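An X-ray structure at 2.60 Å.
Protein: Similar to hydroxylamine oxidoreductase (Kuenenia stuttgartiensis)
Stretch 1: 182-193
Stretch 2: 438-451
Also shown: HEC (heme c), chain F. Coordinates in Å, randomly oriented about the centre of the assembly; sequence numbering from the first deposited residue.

Stretch 1 (182-193) PWYAEAARRGYL
Stretch 2, residues 438-451: PILGVYGMFLQMQD

Packing between segments distant in sequence often rests on one large side chain whose rotamer lays it against its partner, and the contact between residues 182-193 and 438-451 is a clear example. No hydrogen bond crosses it; 526 Å² is buried, chiefly by apolar groups. Stretch 1 is helical through Arg-189, while stretch 2 has a weakly bonded helix at about 443-446 and then extends from Leu-447. The register sets Trp-183 CA 6.2 Å from Tyr-443 CA and Ala-187 CA 6.5 Å from Leu-447 CA, a four-residue step in both stretches, which therefore run in the same direction here.

Trp-183 points toward stretch 2 in the p rotamer (chi1 54°, chi2 87°), which lays its indole along the turn. Tyr-443 CA sits over one face, 4.1 Å from the six-membered ring centroid, and Tyr-443 CB lies 3.5 Å from Trp-183 CE3. Tyr-443 is itself p; its CA-to-CB bond runs sideways and the end of the side chain leads away, so CA and CB meet the indole. Trp-183 CZ2 meets Val-442 CG1 at 3.8 Å. Phe-446, m with chi2 72°, lies oblique to the five-membered ring of Trp-183, planes at 39° and centroids 4.5 Å apart, with Trp-183 NE1 over its face. Both residues also reach the heme: Trp-183 NE1 lies 3.5 Å from HEC CMB, and Phe-446 CE2 is 3.5 Å from HEC C2B.

One turn on, Leu-447 (t, p; phi/psi -141/142) places CD2 3.7 Å from Glu-186 CG and CD1 4.1 Å from Tyr-192 CD2, and both methyls lie 4.2 Å from Ala-187 CB.

Glu-186 (t, p) turns its carboxylate to bridge Arg-190 NE to OE1 (3.1 Å) and Arg-189 NH1 to OE2 (3.2 Å). Extended from chi1 m, Arg-190 presents a guanidinium face to Met-449, its CZ 3.4 Å from Met-449 CG. Gly-191, at phi 94°, closes the helix in a Schellman motif.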

# COMPACT_ATOMS: atom_id res chain seq x y z
N PRO A 182 32.30 47.94 29.72
CA PRO A 182 33.30 48.89 29.21
C PRO A 182 34.41 48.25 28.40
O PRO A 182 35.05 48.95 27.60
CB PRO A 182 33.85 49.54 30.49
CG PRO A 182 33.65 48.50 31.54
CD PRO A 182 32.37 47.79 31.18
N TRP A 183 34.67 46.96 28.56
CA TRP A 183 35.77 46.33 27.84
C TRP A 183 35.43 46.01 26.39
O TRP A 183 36.31 45.57 25.65
CB TRP A 183 36.22 45.05 28.56
CG TRP A 183 35.13 44.06 28.84
CD1 TRP A 183 34.68 43.08 28.01
CD2 TRP A 183 34.37 43.94 30.05
NE1 TRP A 183 33.68 42.36 28.62
CE2 TRP A 183 33.48 42.87 29.88
CE3 TRP A 183 34.36 44.64 31.26
CZ2 TRP A 183 32.58 42.48 30.87
CZ3 TRP A 183 33.47 44.26 32.24
CH2 TRP A 183 32.59 43.19 32.04
N TYR A 184 34.18 46.23 25.97
CA TYR A 184 33.86 46.11 24.55
C TYR A 184 34.44 47.29 23.77
O TYR A 184 35.16 47.10 22.78
CB TYR A 184 32.34 46.03 24.36
CG TYR A 184 31.89 45.69 22.95
CD1 TYR A 184 31.88 46.66 21.95
CD2 TYR A 184 31.46 44.41 22.62
CE1 TYR A 184 31.47 46.36 20.66
CE2 TYR A 184 31.05 44.10 21.33
CZ TYR A 184 31.05 45.08 20.36
OH TYR A 184 30.65 44.79 19.08
N ALA A 185 34.14 48.51 24.21
CA ALA A 185 34.66 49.70 23.53
C ALA A 185 36.18 49.79 23.66
O ALA A 185 36.86 50.25 22.74
CB ALA A 185 34.00 50.95 24.09
N GLU A 186 36.72 49.37 24.80
CA GLU A 186 38.17 49.41 24.99
C GLU A 186 38.88 48.50 24.00
O GLU A 186 39.90 48.88 23.43
CB GLU A 186 38.52 49.03 26.43
CG GLU A 186 39.99 49.15 26.78
CD GLU A 186 40.49 50.59 26.74
OE1 GLU A 186 41.36 50.90 25.90
OE2 GLU A 186 40.00 51.41 27.54
N ALA A 187 38.35 47.29 23.79
CA ALA A 187 38.93 46.40 22.79
C ALA A 187 38.89 47.03 21.40
O ALA A 187 39.83 46.87 20.61
CB ALA A 187 38.21 45.05 22.80
N ALA A 188 37.80 47.74 21.08
CA ALA A 188 37.72 48.44 19.80
C ALA A 188 38.69 49.60 19.73
O ALA A 188 39.22 49.90 18.65
CB ALA A 188 36.29 48.92 19.57
N ARG A 189 38.94 50.27 20.86
CA ARG A 189 39.93 51.34 20.89
C ARG A 189 41.30 50.83 20.49
O ARG A 189 42.06 51.52 19.79
CB ARG A 189 40.00 51.95 22.29
CG ARG A 189 39.00 53.05 22.58
CD ARG A 189 39.04 53.38 24.07
NE ARG A 189 39.22 54.81 24.33
CZ ARG A 189 39.51 55.31 25.53
NH1 ARG A 189 39.66 54.49 26.56
NH2 ARG A 189 39.66 56.62 25.69
N ARG A 190 41.65 49.62 20.92
CA ARG A 190 42.98 49.06 20.71
C ARG A 190 43.10 48.29 19.40
O ARG A 190 44.15 47.69 19.15
CB ARG A 190 43.36 48.17 21.89
CG ARG A 190 43.04 48.80 23.23
CD ARG A 190 43.83 48.17 24.36
NE ARG A 190 43.74 48.99 25.57
CZ ARG A 190 44.68 49.02 26.51
NH1 ARG A 190 44.52 49.80 27.57
NH2 ARG A 190 45.77 48.29 26.39
N GLY A 191 42.06 48.27 18.58
CA GLY A 191 42.11 47.60 17.30
C GLY A 191 41.60 46.18 17.28
O GLY A 191 41.86 45.46 16.30
N TYR A 192 40.89 45.74 18.32
CA TYR A 192 40.35 44.39 18.39
C TYR A 192 38.82 44.39 18.35
O TYR A 192 38.18 43.54 18.98
CB TYR A 192 40.84 43.67 19.64
CG TYR A 192 42.32 43.84 19.92
CD1 TYR A 192 43.27 43.30 19.06
CD2 TYR A 192 42.76 44.52 21.04
CE1 TYR A 192 44.62 43.45 19.31
CE2 TYR A 192 44.10 44.67 21.31
CZ TYR A 192 45.03 44.14 20.44
OH TYR A 192 46.38 44.29 20.69
N LEU A 193 38.23 45.34 17.62
CA LEU A 193 36.77 45.39 17.53
C LEU A 193 36.21 44.12 16.91
O LEU A 193 35.25 43.53 17.42
CB LEU A 193 36.35 46.61 16.71
CG LEU A 193 34.87 46.65 16.32
CD1 LEU A 193 33.98 46.90 17.53
CD2 LEU A 193 34.62 47.69 15.23
N PRO A 438 33.19 38.41 40.80
CA PRO A 438 31.94 38.44 40.10
C PRO A 438 31.38 39.77 39.60
O PRO A 438 31.28 40.74 40.25
CB PRO A 438 30.93 37.80 41.05
CG PRO A 438 31.70 37.52 42.28
CD PRO A 438 33.11 37.38 41.79
N ILE A 439 31.01 39.64 38.34
CA ILE A 439 30.47 40.53 37.30
C ILE A 439 31.51 41.52 36.80
O ILE A 439 32.01 41.24 35.75
CB ILE A 439 29.13 41.19 37.63
CG1 ILE A 439 28.22 40.30 38.48
CG2 ILE A 439 28.47 41.60 36.33
CD1 ILE A 439 27.99 38.95 37.88
N LEU A 440 31.93 42.50 37.59
CA LEU A 440 32.75 43.51 36.93
C LEU A 440 34.24 43.20 36.92
O LEU A 440 35.00 43.92 36.26
CB LEU A 440 32.51 44.88 37.56
CG LEU A 440 31.13 45.45 37.24
CD1 LEU A 440 31.03 46.92 37.60
CD2 LEU A 440 30.77 45.22 35.78
N GLY A 441 34.69 42.15 37.60
CA GLY A 441 36.09 41.77 37.53
C GLY A 441 36.46 40.86 36.39
O GLY A 441 37.62 40.47 36.27
N VAL A 442 35.49 40.52 35.53
CA VAL A 442 35.71 39.51 34.49
C VAL A 442 36.35 40.08 33.23
O VAL A 442 36.55 39.33 32.26
CB VAL A 442 34.37 38.83 34.16
CG1 VAL A 442 33.55 39.69 33.19
CG2 VAL A 442 34.57 37.42 33.62
N TYR A 443 36.69 41.37 33.22
CA TYR A 443 37.19 42.00 31.99
C TYR A 443 38.41 41.28 31.44
O TYR A 443 38.57 41.17 30.22
CB TYR A 443 37.50 43.47 32.25
CG TYR A 443 38.65 43.69 33.21
CD1 TYR A 443 38.44 43.71 34.58
CD2 TYR A 443 39.94 43.89 32.74
CE1 TYR A 443 39.48 43.92 35.46
CE2 TYR A 443 40.99 44.09 33.61
CZ TYR A 443 40.76 44.11 34.97
OH TYR A 443 41.80 44.31 35.84
N GLY A 444 39.28 40.78 32.32
CA GLY A 444 40.47 40.08 31.88
C GLY A 444 40.19 38.80 31.12
O GLY A 444 41.05 38.33 30.37
N MET A 445 38.99 38.23 31.30
CA MET A 445 38.57 37.10 30.49
C MET A 445 38.49 37.47 29.01
O MET A 445 38.69 36.61 28.14
CB MET A 445 37.20 36.61 30.97
CG MET A 445 37.01 35.11 30.97
SD MET A 445 37.59 34.37 32.50
CE MET A 445 37.21 32.65 32.19
N PHE A 446 38.22 38.74 28.71
CA PHE A 446 37.89 39.20 27.37
C PHE A 446 39.03 39.95 26.70
O PHE A 446 39.25 39.80 25.50
CB PHE A 446 36.65 40.10 27.41
CG PHE A 446 35.42 39.44 27.98
CD1 PHE A 446 35.32 39.17 29.33
CD2 PHE A 446 34.35 39.13 27.16
CE1 PHE A 446 34.19 38.57 29.85
CE2 PHE A 446 33.22 38.53 27.68
CZ PHE A 446 33.14 38.25 29.03
N LEU A 447 39.77 40.76 27.46
CA LEU A 447 40.77 41.66 26.90
C LEU A 447 41.99 41.69 27.80
O LEU A 447 41.87 41.66 29.02
CB LEU A 447 40.19 43.07 26.73
CG LEU A 447 41.14 44.19 26.30
CD1 LEU A 447 41.71 43.92 24.92
CD2 LEU A 447 40.43 45.53 26.34
N GLN A 448 43.17 41.75 27.17
CA GLN A 448 44.43 41.87 27.89
C GLN A 448 45.05 43.23 27.58
O GLN A 448 45.38 43.52 26.42
CB GLN A 448 45.40 40.75 27.50
CG GLN A 448 46.77 40.88 28.15
CD GLN A 448 46.70 40.83 29.66
OE1 GLN A 448 45.81 40.21 30.23
NE2 GLN A 448 47.65 41.49 30.31
N MET A 449 45.19 44.06 28.61
CA MET A 449 45.81 45.36 28.50
C MET A 449 47.25 45.27 29.01
O MET A 449 47.77 44.18 29.26
CB MET A 449 44.98 46.40 29.25
CG MET A 449 43.59 46.60 28.64
SD MET A 449 42.57 47.73 29.59
CE MET A 449 42.49 46.85 31.15
N GLN A 450 47.90 46.42 29.17
CA GLN A 450 49.31 46.45 29.54
C GLN A 450 49.46 45.96 30.97
O GLN A 450 49.24 46.71 31.93
CB GLN A 450 49.88 47.86 29.37
CG GLN A 450 51.38 47.91 29.21
CD GLN A 450 51.84 47.35 27.89
OE1 GLN A 450 52.25 46.19 27.80
NE2 GLN A 450 51.78 48.17 26.84
N ASP A 451 49.84 44.69 31.13
CA ASP A 451 50.02 44.05 32.43
C ASP A 451 48.76 44.13 33.29
O ASP A 451 48.84 44.22 34.52
CB ASP A 451 51.22 44.65 33.17
CG ASP A 451 52.54 44.34 32.48
OD1 ASP A 451 52.75 43.18 32.07
OD2 ASP A 451 53.37 45.27 32.35
FE HEC F . 27.64 36.97 26.35
CHA HEC F . 26.21 36.32 29.36
CHB HEC F . 28.69 39.97 27.33
CHC HEC F . 30.01 36.99 23.76
CHD HEC F . 26.18 34.27 24.91
NA HEC F . 27.46 37.97 28.04
C1A HEC F . 26.86 37.53 29.20
C2A HEC F . 27.04 38.57 30.20
C3A HEC F . 27.72 39.57 29.63
C4A HEC F . 28.00 39.22 28.26
CMA HEC F . 28.14 40.89 30.33
CAA HEC F . 26.55 38.56 31.66
CBA HEC F . 25.03 38.44 31.71
CGA HEC F . 24.42 39.81 31.70
O1A HEC F . 23.54 40.05 30.83
O2A HEC F . 24.81 40.67 32.53
NB HEC F . 29.06 38.28 25.61
C1B HEC F . 29.41 39.43 26.29
C2B HEC F . 30.65 39.93 25.74
C3B HEC F . 31.03 39.09 24.74
C4B HEC F . 30.02 38.05 24.65
CMB HEC F . 31.31 41.21 26.30
CAB HEC F . 32.25 39.10 23.77
CBB HEC F . 33.00 40.44 23.58
NC HEC F . 28.01 35.86 24.62
C1C HEC F . 29.08 35.98 23.74
C2C HEC F . 29.09 34.81 22.88
C3C HEC F . 27.97 34.11 23.13
C4C HEC F . 27.31 34.73 24.27
CMC HEC F . 30.04 34.63 21.67
CAC HEC F . 27.48 32.82 22.42
CBC HEC F . 28.48 31.66 22.60
ND HEC F . 26.39 35.50 27.04
C1D HEC F . 25.88 34.48 26.24
C2D HEC F . 24.99 33.67 27.04
C3D HEC F . 24.99 34.31 28.44
C4D HEC F . 25.89 35.44 28.34
CMD HEC F . 24.20 32.43 26.55
CAD HEC F . 24.22 33.87 29.70
CBD HEC F . 24.45 32.40 30.00
CGD HEC F . 23.67 32.02 31.23
O1D HEC F . 23.17 32.95 31.91
O2D HEC F . 23.56 30.80 31.53
O HOH W 1 29.07 35.66 27.19